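Local atomic coordinates of glycosyl hydrolases family 31 family protein (Aspergillus niger, PDB entry 6DRU), a protein that releases alpha-xylose from the non-reducing terminal glucose of xyloglucan oligosaccharides, as a glycoside hydrolase of family 31. Residues G226-L231 with P616-F621; K623-I628 with P663-Q668; R648-P653 with P702-G707. All coordinates share one frame; numbering follows the deposited sequence.

Contact 1 of 3, residues G226-L231 with P616-F621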
loop_
_atom_site.group_PDB
_atom_site.type_symbol
_atom_site.label_atom_id
_atom_site.label_comp_id
_atom_site.label_asym_id
_atom_site.label_seq_id
_atom_site.Cartn_x
_atom_site.Cartn_y
_atom_site.Cartn_z
ATOM N N GLY A 226 3.815 4.051 45.772
ATOM C CA GLY A 226 4.783 3.236 46.472
ATOM C C GLY A 226 4.423 1.771 46.586
ATOM O O GLY A 226 5.284 0.967 46.965
ATOM N N ASP A 227 3.191 1.396 46.255
ATOM C CA ASP A 227 2.709 0.032 46.452
ATOM C C ASP A 227 2.774 -0.727 45.125
ATOM O O ASP A 227 1.770 -0.990 44.460
ATOM C CB ASP A 227 1.296 0.061 47.033
ATOM C CG ASP A 227 0.811 -1.303 47.473
ATOM O OD1 ASP A 227 1.168 -2.307 46.821
ATOM O OD2 ASP A 227 0.068 -1.367 48.476
ATOM N N TYR A 228 4.004 -1.083 44.749
ATOM C CA TYR A 228 4.236 -1.779 43.489
ATOM C C TYR A 228 3.880 -3.255 43.553
ATOM O O TYR A 228 3.602 -3.856 42.510
ATOM C CB TYR A 228 5.699 -1.627 43.065
ATOM C CG TYR A 228 6.093 -0.205 42.751
ATOM C CD1 TYR A 228 6.625 0.623 43.731
ATOM C CD2 TYR A 228 5.924 0.315 41.474
ATOM C CE1 TYR A 228 6.982 1.929 43.447
ATOM C CE2 TYR A 228 6.278 1.618 41.181
ATOM C CZ TYR A 228 6.805 2.421 42.171
ATOM O OH TYR A 228 7.160 3.719 41.883
ATOM N N ASP A 229 3.884 -3.852 44.747
ATOM C CA ASP A 229 3.503 -5.254 44.868
ATOM C C ASP A 229 2.050 -5.467 44.468
ATOM O O ASP A 229 1.699 -6.530 43.944
ATOM C CB ASP A 229 3.748 -5.744 46.295
ATOM C CG ASP A 229 5.223 -5.848 46.628
ATOM O OD1 ASP A 229 6.011 -6.195 45.722
ATOM O OD2 ASP A 229 5.596 -5.581 47.791
ATOM N N THR A 230 1.196 -4.469 44.703
ATOM C CA THR A 230 -0.194 -4.574 44.278
ATOM C C THR A 230 -0.315 -4.444 42.766
ATOM O O THR A 230 -1.096 -5.167 42.136
ATOM C CB THR A 230 -1.044 -3.516 44.978
ATOM O OG1 THR A 230 -0.990 -3.723 46.394
ATOM C CG2 THR A 230 -2.491 -3.602 44.519
ATOM N N LEU A 231 0.447 -3.526 42.165
ATOM C CA LEU A 231 0.451 -3.397 40.710
ATOM C C LEU A 231 0.802 -4.722 40.044
ATOM O O LEU A 231 0.131 -5.151 39.098
ATOM C CB LEU A 231 1.426 -2.301 40.280
ATOM C CG LEU A 231 0.962 -0.856 40.452
ATOM C CD1 LEU A 231 2.061 0.108 40.039
ATOM C CD2 LEU A 231 -0.298 -0.607 39.637
ATOM N N PRO A 616 13.634 -4.876 41.952
ATOM C CA PRO A 616 14.273 -3.558 41.965
ATOM C C PRO A 616 13.970 -2.828 43.264
ATOM O O PRO A 616 12.943 -3.057 43.908
ATOM C CB PRO A 616 13.653 -2.848 40.756
ATOM C CG PRO A 616 12.398 -3.609 40.461
ATOM C CD PRO A 616 12.690 -5.024 40.833
ATOM N N LEU A 617 14.884 -1.932 43.645
ATOM C CA LEU A 617 14.850 -1.347 44.982
ATOM C C LEU A 617 13.625 -0.474 45.226
ATOM O O LEU A 617 13.263 -0.260 46.387
ATOM C CB LEU A 617 16.119 -0.529 45.232
ATOM C CG LEU A 617 17.424 -1.328 45.260
ATOM C CD1 LEU A 617 18.602 -0.431 45.604
ATOM C CD2 LEU A 617 17.323 -2.489 46.240
ATOM N N TYR A 618 12.974 0.031 44.175
ATOM C CA TYR A 618 11.809 0.880 44.393
ATOM C C TYR A 618 10.609 0.098 44.909
ATOM O O TYR A 618 9.702 0.695 45.498
ATOM C CB TYR A 618 11.436 1.628 43.107
ATOM C CG TYR A 618 11.115 0.750 41.914
ATOM C CD1 TYR A 618 9.890 0.101 41.809
ATOM C CD2 TYR A 618 12.027 0.593 40.879
ATOM C CE1 TYR A 618 9.591 -0.693 40.720
ATOM C CE2 TYR A 618 11.734 -0.197 39.782
ATOM C CZ TYR A 618 10.515 -0.840 39.710
ATOM O OH TYR A 618 10.217 -1.630 38.625
ATOM N N MET A 619 10.583 -1.221 44.713
ATOM C CA MET A 619 9.417 -1.993 45.125
ATOM C C MET A 619 9.359 -2.182 46.634
ATOM O O MET A 619 8.272 -2.382 47.188
ATOM C CB MET A 619 9.411 -3.350 44.424
ATOM C CG MET A 619 9.026 -3.274 42.961
ATOM S SD MET A 619 8.387 -4.839 42.347
ATOM C CE MET A 619 9.775 -5.882 42.712
ATOM N N ASP A 620 10.505 -2.131 47.314
ATOM C CA ASP A 620 10.551 -2.368 48.749
ATOM C C ASP A 620 10.950 -1.154 49.576
ATOM O O ASP A 620 10.673 -1.137 50.780
ATOM C CB ASP A 620 11.524 -3.513 49.070
ATOM C CG ASP A 620 10.913 -4.883 48.834
ATOM O OD1 ASP A 620 9.694 -5.041 49.063
ATOM O OD2 ASP A 620 11.656 -5.803 48.430
ATOM N N PHE A 621 11.576 -0.137 48.975
ATOM C CA PHE A 621 12.111 0.970 49.758
ATOM C C PHE A 621 11.793 2.338 49.162
ATOM O O PHE A 621 12.449 3.322 49.518
ATOM C CB PHE A 621 13.628 0.829 49.934
ATOM C CG PHE A 621 14.070 -0.537 50.382
ATOM C CD1 PHE A 621 13.827 -0.972 51.674
ATOM C CD2 PHE A 621 14.749 -1.380 49.515
ATOM C CE1 PHE A 621 14.237 -2.228 52.089
ATOM C CE2 PHE A 621 15.164 -2.638 49.927
ATOM C CZ PHE A 621 14.906 -3.060 51.216
#

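Contact 2 of 3, residues K623-I628 with P663-Q668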
loop_
_atom_site.group_PDB
_atom_site.type_symbol
_atom_site.label_atom_id
_atom_site.label_comp_id
_atom_site.label_asym_id
_atom_site.label_seq_id
_atom_site.Cartn_x
_atom_site.Cartn_y
_atom_site.Cartn_z
ATOM N N LYS A 623 8.660 3.733 49.521
ATOM C CA LYS A 623 7.915 4.290 50.644
ATOM C C LYS A 623 8.851 4.734 51.759
ATOM O O LYS A 623 8.595 5.739 52.432
ATOM C CB LYS A 623 6.923 3.257 51.179
ATOM C CG LYS A 623 5.702 3.023 50.309
ATOM C CD LYS A 623 5.003 1.729 50.712
ATOM C CE LYS A 623 3.514 1.768 50.406
ATOM N NZ LYS A 623 2.843 0.496 50.795
ATOM N N THR A 624 9.940 3.996 51.973
ATOM C CA THR A 624 10.841 4.271 53.096
ATOM C C THR A 624 11.937 5.264 52.720
ATOM O O THR A 624 11.914 6.421 53.150
ATOM C CB THR A 624 11.465 2.979 53.613
ATOM O OG1 THR A 624 10.431 2.092 54.048
ATOM C CG2 THR A 624 12.340 3.313 54.787
ATOM N N ASP A 625 12.912 4.813 51.943
ATOM C CA ASP A 625 14.098 5.606 51.651
ATOM C C ASP A 625 13.769 6.744 50.696
ATOM O O ASP A 625 13.425 6.483 49.536
ATOM C CB ASP A 625 15.190 4.718 51.058
ATOM C CG ASP A 625 16.563 5.342 51.156
ATOM O OD1 ASP A 625 16.678 6.567 50.933
ATOM O OD2 ASP A 625 17.532 4.607 51.448
ATOM N N PRO A 626 13.867 8.008 51.123
ATOM C CA PRO A 626 13.549 9.115 50.207
ATOM C C PRO A 626 14.559 9.281 49.090
ATOM O O PRO A 626 14.200 9.823 48.036
ATOM C CB PRO A 626 13.536 10.346 51.128
ATOM C CG PRO A 626 13.517 9.800 52.531
ATOM C CD PRO A 626 14.230 8.492 52.462
ATOM N N LYS A 627 15.801 8.834 49.276
ATOM C CA LYS A 627 16.815 9.015 48.245
ATOM C C LYS A 627 16.682 8.027 47.101
ATOM O O LYS A 627 17.326 8.227 46.067
ATOM C CB LYS A 627 18.222 8.880 48.836
ATOM C CG LYS A 627 18.374 9.491 50.208
ATOM C CD LYS A 627 19.829 9.832 50.487
ATOM C CE LYS A 627 20.240 9.444 51.899
ATOM N NZ LYS A 627 20.292 7.966 52.044
ATOM N N ILE A 628 15.872 6.977 47.252
ATOM C CA ILE A 628 15.789 5.962 46.209
ATOM C C ILE A 628 14.997 6.478 45.019
ATOM O O ILE A 628 15.287 6.121 43.871
ATOM C CB ILE A 628 15.199 4.658 46.781
ATOM C CG1 ILE A 628 16.287 3.873 47.516
ATOM C CG2 ILE A 628 14.536 3.812 45.696
ATOM C CD1 ILE A 628 15.931 2.431 47.794
ATOM N N PRO A 663 31.469 -0.891 46.789
ATOM C CA PRO A 663 30.532 0.015 47.463
ATOM C C PRO A 663 29.083 -0.374 47.218
ATOM O O PRO A 663 28.597 -0.307 46.085
ATOM C CB PRO A 663 30.865 1.377 46.847
ATOM C CG PRO A 663 31.462 1.055 45.482
ATOM C CD PRO A 663 31.801 -0.422 45.433
ATOM N N VAL A 664 28.383 -0.776 48.274
ATOM C CA VAL A 664 26.990 -1.199 48.194
ATOM C C VAL A 664 26.135 -0.187 48.940
ATOM O O VAL A 664 26.449 0.177 50.081
ATOM C CB VAL A 664 26.796 -2.611 48.772
ATOM C CG1 VAL A 664 25.327 -3.002 48.728
ATOM C CG2 VAL A 664 27.651 -3.616 48.017
ATOM N N TYR A 665 25.059 0.266 48.304
ATOM C CA TYR A 665 24.099 1.145 48.956
ATOM C C TYR A 665 23.067 0.306 49.699
ATOM O O TYR A 665 22.301 -0.440 49.079
ATOM C CB TYR A 665 23.404 2.065 47.953
ATOM C CG TYR A 665 22.350 2.922 48.611
ATOM C CD1 TYR A 665 22.710 4.020 49.380
ATOM C CD2 TYR A 665 21.000 2.626 48.482
ATOM C CE1 TYR A 665 21.759 4.803 49.996
ATOM C CE2 TYR A 665 20.039 3.406 49.094
ATOM C CZ TYR A 665 20.427 4.494 49.850
ATOM O OH TYR A 665 19.483 5.281 50.464
ATOM N N LEU A 666 23.049 0.429 51.025
ATOM C CA LEU A 666 22.041 -0.235 51.838
ATOM C C LEU A 666 20.844 0.693 51.976
ATOM O O LEU A 666 20.978 1.772 52.574
ATOM C CB LEU A 666 22.603 -0.588 53.205
ATOM C CG LEU A 666 23.844 -1.474 53.164
ATOM C CD1 LEU A 666 24.509 -1.504 54.522
ATOM C CD2 LEU A 666 23.484 -2.877 52.704
ATOM N N PRO A 667 19.679 0.342 51.439
ATOM C CA PRO A 667 18.524 1.240 51.534
ATOM C C PRO A 667 18.013 1.348 52.963
ATOM O O PRO A 667 18.278 0.507 53.825
ATOM C CB PRO A 667 17.481 0.582 50.621
ATOM C CG PRO A 667 18.251 -0.408 49.788
ATOM C CD PRO A 667 19.377 -0.863 50.652
ATOM N N GLN A 668 17.258 2.417 53.200
ATOM C CA GLN A 668 16.600 2.621 54.481
ATOM C C GLN A 668 15.381 1.714 54.584
ATOM O O GLN A 668 14.669 1.501 53.597
ATOM C CB GLN A 668 16.187 4.085 54.631
ATOM C CG GLN A 668 15.552 4.428 55.960
ATOM C CD GLN A 668 16.566 4.918 56.966
ATOM O OE1 GLN A 668 17.109 4.139 57.750
ATOM N NE2 GLN A 668 16.830 6.221 56.951
#

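Contact 3 of 3, residues R648-P653 with P702-G707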
loop_
_atom_site.group_PDB
_atom_site.type_symbol
_atom_site.label_atom_id
_atom_site.label_comp_id
_atom_site.label_asym_id
_atom_site.label_seq_id
_atom_site.Cartn_x
_atom_site.Cartn_y
_atom_site.Cartn_z
ATOM N N ARG A 648 14.439 -11.112 51.582
ATOM C CA ARG A 648 15.458 -10.974 52.615
ATOM C C ARG A 648 16.857 -10.678 52.093
ATOM O O ARG A 648 17.637 -10.051 52.811
ATOM C CB ARG A 648 15.518 -12.245 53.479
ATOM C CG ARG A 648 14.185 -12.647 54.090
ATOM C CD ARG A 648 13.880 -11.839 55.343
ATOM N NE ARG A 648 12.526 -12.076 55.839
ATOM C CZ ARG A 648 12.242 -12.790 56.924
ATOM N NH1 ARG A 648 13.218 -13.333 57.637
ATOM N NH2 ARG A 648 10.980 -12.954 57.303
ATOM N N LEU A 649 17.196 -11.090 50.875
ATOM C CA LEU A 649 18.557 -10.957 50.370
ATOM C C LEU A 649 18.695 -9.709 49.510
ATOM O O LEU A 649 17.823 -9.410 48.690
ATOM C CB LEU A 649 18.955 -12.192 49.560
ATOM C CG LEU A 649 19.105 -13.494 50.348
ATOM C CD1 LEU A 649 19.419 -14.650 49.415
ATOM C CD2 LEU A 649 20.187 -13.354 51.405
ATOM N N LEU A 650 19.794 -8.980 49.702
ATOM C CA LEU A 650 20.159 -7.848 48.859
ATOM C C LEU A 650 21.467 -8.180 48.154
ATOM O O LEU A 650 22.488 -8.400 48.812
ATOM C CB LEU A 650 20.296 -6.564 49.679
ATOM C CG LEU A 650 20.831 -5.349 48.919
ATOM C CD1 LEU A 650 19.710 -4.668 48.150
ATOM C CD2 LEU A 650 21.511 -4.368 49.860
ATOM N N VAL A 651 21.439 -8.193 46.823
ATOM C CA VAL A 651 22.559 -8.653 46.010
ATOM C C VAL A 651 23.105 -7.485 45.200
ATOM O O VAL A 651 22.347 -6.613 44.761
ATOM C CB VAL A 651 22.131 -9.813 45.084
ATOM C CG1 VAL A 651 23.323 -10.359 44.310
ATOM C CG2 VAL A 651 21.457 -10.916 45.889
ATOM N N SER A 652 24.426 -7.470 45.008
ATOM C CA SER A 652 25.086 -6.464 44.176
ATOM C C SER A 652 26.353 -7.085 43.603
ATOM O O SER A 652 27.365 -7.222 44.309
ATOM C CB SER A 652 25.406 -5.196 44.961
ATOM O OG SER A 652 26.123 -4.272 44.162
ATOM N N PRO A 653 26.340 -7.476 42.330
ATOM C CA PRO A 653 27.509 -8.146 41.752
ATOM C C PRO A 653 28.669 -7.187 41.537
ATOM O O PRO A 653 28.488 -5.985 41.336
ATOM C CB PRO A 653 26.990 -8.686 40.412
ATOM C CG PRO A 653 25.498 -8.585 40.488
ATOM C CD PRO A 653 25.209 -7.434 41.390
ATOM N N PRO A 702 29.099 -9.529 46.978
ATOM C CA PRO A 702 28.450 -8.685 47.991
ATOM C C PRO A 702 26.967 -8.980 48.151
ATOM O O PRO A 702 26.164 -8.710 47.254
ATOM C CB PRO A 702 28.691 -7.264 47.466
ATOM C CG PRO A 702 29.920 -7.379 46.624
ATOM C CD PRO A 702 29.839 -8.734 45.983
ATOM N N VAL A 703 26.603 -9.552 49.297
ATOM C CA VAL A 703 25.226 -9.920 49.604
ATOM C C VAL A 703 24.955 -9.599 51.067
ATOM O O VAL A 703 25.704 -10.026 51.951
ATOM C CB VAL A 703 24.949 -11.413 49.322
ATOM C CG1 VAL A 703 23.611 -11.831 49.917
ATOM C CG2 VAL A 703 24.975 -11.693 47.828
ATOM N N PHE A 704 23.895 -8.840 51.321
ATOM C CA PHE A 704 23.394 -8.589 52.663
ATOM C C PHE A 704 22.070 -9.317 52.843
ATOM O O PHE A 704 21.467 -9.801 51.882
ATOM C CB PHE A 704 23.210 -7.088 52.916
ATOM C CG PHE A 704 24.466 -6.284 52.760
ATOM C CD1 PHE A 704 24.921 -5.921 51.503
ATOM C CD2 PHE A 704 25.189 -5.885 53.870
ATOM C CE1 PHE A 704 26.073 -5.179 51.357
ATOM C CE2 PHE A 704 26.342 -5.142 53.727
ATOM C CZ PHE A 704 26.780 -4.788 52.468
ATOM N N HIS A 705 21.612 -9.395 54.088
ATOM C CA HIS A 705 20.338 -10.045 54.343
ATOM C C HIS A 705 19.647 -9.398 55.533
ATOM O O HIS A 705 20.302 -8.972 56.488
ATOM C CB HIS A 705 20.512 -11.553 54.574
ATOM C CG HIS A 705 21.200 -11.903 55.855
ATOM N ND1 HIS A 705 20.536 -11.977 57.062
ATOM C CD2 HIS A 705 22.491 -12.215 56.117
ATOM C CE1 HIS A 705 21.391 -12.314 58.011
ATOM N NE2 HIS A 705 22.583 -12.465 57.464
ATOM N N LEU A 706 18.322 -9.321 55.453
ATOM C CA LEU A 706 17.495 -8.848 56.549
ATOM C C LEU A 706 17.061 -10.024 57.411
ATOM O O LEU A 706 16.932 -11.155 56.932
ATOM C CB LEU A 706 16.267 -8.104 56.022
ATOM C CG LEU A 706 16.547 -6.830 55.226
ATOM C CD1 LEU A 706 15.291 -6.337 54.526
ATOM C CD2 LEU A 706 17.115 -5.752 56.134
ATOM N N GLY A 707 16.834 -9.747 58.691
ATOM C CA GLY A 707 16.523 -10.811 59.619
ATOM C C GLY A 707 17.716 -11.739 59.799
ATOM O O GLY A 707 18.850 -11.440 59.419
HETATM O O HOH W 1 15.802 -13.627 57.335
#

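Contact 1 of 3, residues G226-L231 with P616-F621
Y228 at the start of helix 228-239 meets Y618 and M619 of the short helical turn 618-621, and these three side chains bury most of the contact. The two tyrosines form an edge-to-face (T-shaped) pair: the ring centroids lie 4.8 Å apart and the planes are inclined at 61°. The edge of Y618 carries CD1 over the centre of the Y228 ring, 3.8 Å from Y228 CE1. In Y618, chi1 of 59° puts CG between the backbone N and the carbonyl carbon, with CB pointing toward 226-231. Y228 CD1 also lies 3.5 Å from the carbonyl O of Y618. M619 packs beside the root of Y228, its CG 3.7 Å from Y228 CB; an unbranched, flexible chain, bent at chi3, suits this place. Tyrosine fits the buried position 228 because its ring gives a broad apolar face while its hydroxyl reaches a hydrogen bond with E622. At the more open margin, D229 OD2 and D620 OD1 approach to 4.3 Å, like charges that would be expected to repel, probably offset by R615, which makes salt bridges to both carboxylates. Behind the contact D227 N-caps the helix: its OD1 accepts from T230 N at 3.0 Å and from T230 OG1, both on the same face of the carboxylate plane. M182 of strand 176-183 packs on both tyrosines. Far from the xylose pocket, this is an interdomain seam, where the helix following the N-terminal beta-sandwich of a family 31 enzyme docks on the C-terminal domain through an aromatic pair.

Contact 2 of 3, residues K623-I628 with P663-Q668
D625 and Y665 both hold CG anti to the backbone N (chi1 -161° and 177°), and with these torsions the two side chains reach toward each other, tip to tip, from the loop 623-628 and the strand 661-666. The carboxylate and ring planes are turned 48° apart. D625 OD2 and the phenol OH lie implausibly close in the model, so the detail of that meeting is doubtful. D625 OD2 also accepts from Q668 N at 2.8 Å, although its exact place is less sure, and D625 OD1 takes K627 N at 2.9 Å on its anti side. The latter closes an Asx turn over P626; a short acceptor side chain such as aspartate suits it, and proline suits a position that need offer no N-H. One acid thus appears to join the backbone of its own loop to that of the residues after the strand. K627 NZ donates mainly to the carbonyl of G689; at the edge of the Y665 ring K627 NZ also makes a weak and doubtful bond to Y665 OH at 3.2 Å. Among the apolar contacts, I628 CD1 lies 3.7 Å from P667 CB, I628 CG1 approaches Y665 CE2 at 4.1 Å, and T624 CG2 packs 3.6 Å from Q668 CG at the more open end. Buried, apolar I628 suits its contacts with P667, Y665 and F621. Strand 661-666 pairs with 690-695 in an antiparallel sheet, and the whole is an aspartate-capped entry into helix 628-633, tied to the end of a strand in the C-terminal domain.

Contact 3 of 3, residues R648-P653 with P702-G707
R648 packs on the carbonyl of L706 at one end of the antiparallel pair formed by strands 649-651 and 703-705. Its CB stands 3.9 Å from L706 O, and the chain then bends at chi2 (-81°), with R648 CD 3.5 Å from L706 O. At the tip, NH1 donates to a water lying in the guanidinium plane, and that water donates in turn to L706 O at 2.7 Å. A long cationic side chain suits this partly exposed place just before strand 649-651: CB and CD lie against L706 O, while the guanidinium binds a water, and E711 and L712 of helix 709-712 touch the side chain. From here the backbones run on as a regular ladder. R648 O accepts from L706 N, L650 and F704 exchange two bonds as the hydrogen-bonded pair, and S652 N gives to P702 O at 3.1 Å. L649 with H705 and V651 with V703 are non-hydrogen-bonded pairs. On the face of L649, V651, V703 and H705, L649 CD2 reaches H705 CB at 3.7 Å and V703 CG1 at 4.0 Å; the branched valines lie side by side, compact and well suited to strands. L650 and F704 share the other face, also side by side, with L650 CD2 4.1 Å from F704 CD1, and strand 661-666 covers them through L666. Leucine and phenylalanine give that buried face its bulk. Chemically, the cross-strand bonds satisfy peptide groups on the facing edges, within a largely apolar setting, and the water-mediated link from R648 to L706 O is consistent with a polar finish at the partly exposed margin.

In the fold
Contact 1 comes first along the chain, closing at 616-621 before the other two open; contacts 2 and 3 then interleave, the segments running 623-628, 648-653, 663-668, 702-707. The centre of contact 2 is about 13 Å from those of both contacts 1 and 3, which are themselves about 17 Å apart. F621 joins contacts 1 and 2 by packing on I628 and P667, while L617 touches L650 of contact 3. Strand 661-666 lays V664 and L666 against F704, and so packs on the face bearing L650 and F704. Together they form a connected set of contacts in the C-terminal domain, which contact 1 joins to helix 228-239.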